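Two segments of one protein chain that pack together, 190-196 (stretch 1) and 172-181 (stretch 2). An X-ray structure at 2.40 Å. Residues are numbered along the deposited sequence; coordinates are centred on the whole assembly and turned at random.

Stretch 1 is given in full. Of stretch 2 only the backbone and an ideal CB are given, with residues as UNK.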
# COMPACT_ATOMS: atom_id res chain seq x y z
N THR A 190 16.49 4.56 1.08
CA THR A 190 15.35 4.30 0.21
C THR A 190 15.75 3.41 -0.95
O THR A 190 16.93 3.34 -1.33
CB THR A 190 14.64 5.59 -0.33
OG1 THR A 190 15.56 6.36 -1.12
CG2 THR A 190 14.05 6.46 0.80
N TYR A 191 14.76 2.70 -1.48
CA TYR A 191 14.90 2.04 -2.78
C TYR A 191 13.57 2.19 -3.52
O TYR A 191 12.53 2.01 -2.93
CB TYR A 191 15.30 0.57 -2.64
CG TYR A 191 15.53 -0.06 -3.99
CD1 TYR A 191 16.76 0.05 -4.64
CD2 TYR A 191 14.50 -0.76 -4.64
CE1 TYR A 191 16.96 -0.50 -5.88
CE2 TYR A 191 14.68 -1.32 -5.88
CZ TYR A 191 15.92 -1.19 -6.50
OH TYR A 191 16.12 -1.76 -7.74
N CYS A 192 13.61 2.56 -4.80
CA CYS A 192 12.41 2.85 -5.59
C CYS A 192 12.28 1.84 -6.73
O CYS A 192 12.81 2.05 -7.82
CB CYS A 192 12.40 4.28 -6.15
SG CYS A 192 10.76 4.84 -6.76
N PRO A 193 11.57 0.74 -6.47
CA PRO A 193 11.37 -0.25 -7.52
C PRO A 193 10.31 0.25 -8.50
O PRO A 193 9.53 1.15 -8.17
CB PRO A 193 10.85 -1.48 -6.77
CG PRO A 193 10.18 -0.91 -5.54
CD PRO A 193 10.89 0.38 -5.20
N ASP A 194 10.31 -0.31 -9.69
CA ASP A 194 9.15 -0.21 -10.57
C ASP A 194 8.00 -1.12 -10.12
O ASP A 194 8.21 -2.19 -9.54
CB ASP A 194 9.52 -0.54 -12.04
CG ASP A 194 10.35 0.57 -12.69
OD1 ASP A 194 10.18 1.77 -12.32
OD2 ASP A 194 11.16 0.23 -13.59
N ASN A 195 6.78 -0.68 -10.41
CA ASN A 195 5.63 -1.55 -10.38
C ASN A 195 5.92 -2.80 -11.25
O ASN A 195 6.07 -2.70 -12.48
CB ASN A 195 4.40 -0.78 -10.88
CG ASN A 195 3.16 -1.65 -10.92
OD1 ASN A 195 2.89 -2.36 -9.97
ND2 ASN A 195 2.44 -1.63 -12.05
N GLY A 196 6.03 -3.96 -10.58
CA GLY A 196 6.29 -5.24 -11.25
C GLY A 196 7.74 -5.71 -11.34
O GLY A 196 8.03 -6.78 -11.88
N UNK A 172 13.60 1.87 3.26
CA UNK A 172 12.20 2.14 2.84
C UNK A 172 12.03 1.82 1.37
O UNK A 172 12.75 2.37 0.52
CB UNK A 172 11.81 3.60 3.10
N UNK A 173 11.14 0.88 1.05
CA UNK A 173 10.99 0.37 -0.33
C UNK A 173 9.63 0.76 -0.85
O UNK A 173 8.59 0.23 -0.41
CB UNK A 173 11.17 -1.15 -0.39
N UNK A 174 9.61 1.74 -1.76
CA UNK A 174 8.35 2.32 -2.26
C UNK A 174 8.55 2.74 -3.71
O UNK A 174 9.58 3.28 -4.03
CB UNK A 174 7.91 3.51 -1.41
N UNK A 175 7.56 2.48 -4.55
CA UNK A 175 7.62 2.77 -5.98
C UNK A 175 7.13 4.18 -6.27
O UNK A 175 7.19 4.64 -7.41
CB UNK A 175 6.79 1.75 -6.77
N UNK A 176 6.63 4.84 -5.23
CA UNK A 176 6.15 6.22 -5.31
C UNK A 176 7.24 7.23 -5.12
O UNK A 176 7.74 7.42 -4.00
CB UNK A 176 5.06 6.46 -4.27
N UNK A 177 7.61 7.93 -6.21
CA UNK A 177 8.64 8.97 -6.14
C UNK A 177 8.44 9.98 -5.01
O UNK A 177 9.41 10.31 -4.33
CB UNK A 177 8.69 9.72 -7.47
N UNK A 178 7.21 10.48 -4.81
CA UNK A 178 6.94 11.46 -3.73
C UNK A 178 7.10 10.84 -2.35
O UNK A 178 7.57 11.47 -1.44
CB UNK A 178 5.53 12.03 -3.87
N UNK A 179 6.71 9.58 -2.21
CA UNK A 179 6.89 8.83 -0.96
C UNK A 179 8.38 8.65 -0.62
O UNK A 179 8.80 8.91 0.52
CB UNK A 179 6.21 7.46 -1.07
N UNK A 180 9.17 8.21 -1.61
CA UNK A 180 10.63 8.15 -1.51
C UNK A 180 11.29 9.48 -1.15
O UNK A 180 12.14 9.54 -0.24
CB UNK A 180 11.21 7.65 -2.84
N UNK A 181 10.93 10.54 -1.85
CA UNK A 181 11.44 11.89 -1.53
C UNK A 181 11.18 12.27 -0.05
O UNK A 181 12.05 12.84 0.60
CB UNK A 181 10.79 12.92 -2.45

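Stretch 2 enters as a strand running parallel to Thr190 and Tyr191, then turns through a loop into a helix. At position 172 the backbone is extended and pairs with Thr190, so the CB lies on the same sheet face as the threonine side chain, 4.3 Å from Thr190 CG2. A methyl neighbour favours an apolar residue, beta-branched, aliphatic or aromatic. The residue is Phe172. Its ring presents an edge to the threonine methyl, with Phe172 CD2 4.1 Å from Thr190 CG2, while the carbonyl Phe172 O accepts a hydrogen bond from Tyr191 N at 2.9 Å.

Position 173, the partner of Tyr191, directs its CB to the other face, where the base of the tyrosine and the ring of Pro193 offer an apolar surface; the CB is 5.1 Å from Pro193 CD. Valine, isoleucine or leucine would suit the extended backbone and this surface. Ile173 is found, with chi1 m and chi2 t. Its CG2 packs 3.9 Å from Pro193 CG and lies at the edge of the Tyr191 ring, and its CG1 is 4.4 Å from Tyr191 CB.

At 174 the CB points away from stretch 1, which leaves the side chain little constrained by it; the backbone does the pairing, the amide at 174 donating to Tyr191 O at 3.2 Å (N to O). Many residues would be possible, and a short acceptor could reach the free amide of the turn that follows. Asp174 uses OD1 to accept from the backbone N of position 176 at 2.8 Å, and its carboxylate also receives ND2 of position 179, at 3.0 Å to Asp174 OD2, bracing the loop against the helix.

The CB at 175 points sideways and is tight, 3.1 Å from Pro193 O, with Asn195 N 4.4 Å away. The crowding at CB is set by the backbone and would be met by any residue but glycine, so stretch 1 does not choose polar over apolar; a small or slender side chain, or glycine, would suit. In Asp175 chi1 is p, and OD2 comes 4.5 Å from Asn195 CB. A water donates to both Asp175 O (2.9 Å) and Pro193 O (2.7 Å), linking the two backbones just beyond the last strand pairing.

Position 176 is the N-cap, and an ideal CB would find nothing of stretch 1 nearby. Serine, threonine, aspartate, asparagine or glycine are common here; the residue is Gly176. Position 177 opens the helix with phi near -48°, which proline fits well, and its CB points away, 5.3 Å from Cys192 SG. Pro177 occupies it.

Positions 178 and 179 are beyond the reach of stretch 1, so helix-compatible residues of many kinds would serve; they are Ala178 and Asn179, the latter bonded to Asp174 as described.

Position 180 points its CB toward stretch 1, between Thr190 CB (4.7 Å) and Cys192 SG (4.8 Å). A medium-sized aliphatic group would fit this gap. Val180, with chi1 t, places CG1 3.6 Å from Thr190 OG1 and CG2 4.0 Å from Cys192 CB. Position 181 points away and is unconstrained by stretch 1; it is Ala181.

Stretch 2 (172-181) FIDDGPANVA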
# COMPACT_ATOMS: atom_id res chain seq x y z
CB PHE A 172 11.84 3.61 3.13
CG PHE A 172 10.44 4.04 2.64
CD1 PHE A 172 9.28 3.60 3.30
CD2 PHE A 172 10.29 4.90 1.54
CE1 PHE A 172 7.98 4.01 2.87
CE2 PHE A 172 9.02 5.31 1.11
CZ PHE A 172 7.85 4.86 1.77
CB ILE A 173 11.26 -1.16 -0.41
CG1 ILE A 173 12.63 -1.50 0.21
CG2 ILE A 173 11.16 -1.68 -1.88
CD1 ILE A 173 12.85 -3.00 0.52
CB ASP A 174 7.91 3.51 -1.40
CG ASP A 174 6.42 3.89 -1.57
OD1 ASP A 174 5.90 3.90 -2.70
OD2 ASP A 174 5.75 4.23 -0.56
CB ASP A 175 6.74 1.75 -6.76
CG ASP A 175 5.24 1.77 -6.32
OD1 ASP A 175 4.93 1.78 -5.09
OD2 ASP A 175 4.38 1.78 -7.23
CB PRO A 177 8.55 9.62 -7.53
CG PRO A 177 8.15 8.43 -8.44
CD PRO A 177 7.12 7.71 -7.60
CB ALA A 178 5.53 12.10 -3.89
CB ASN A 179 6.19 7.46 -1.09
CG ASN A 179 4.66 7.57 -1.28
OD1 ASN A 179 4.06 8.64 -1.09
ND2 ASN A 179 4.02 6.45 -1.64
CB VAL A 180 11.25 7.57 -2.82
CG1 VAL A 180 12.73 7.80 -2.90
CG2 VAL A 180 10.92 6.11 -2.94
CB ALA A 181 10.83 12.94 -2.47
O HOH W 1 8.81 3.37 -9.44
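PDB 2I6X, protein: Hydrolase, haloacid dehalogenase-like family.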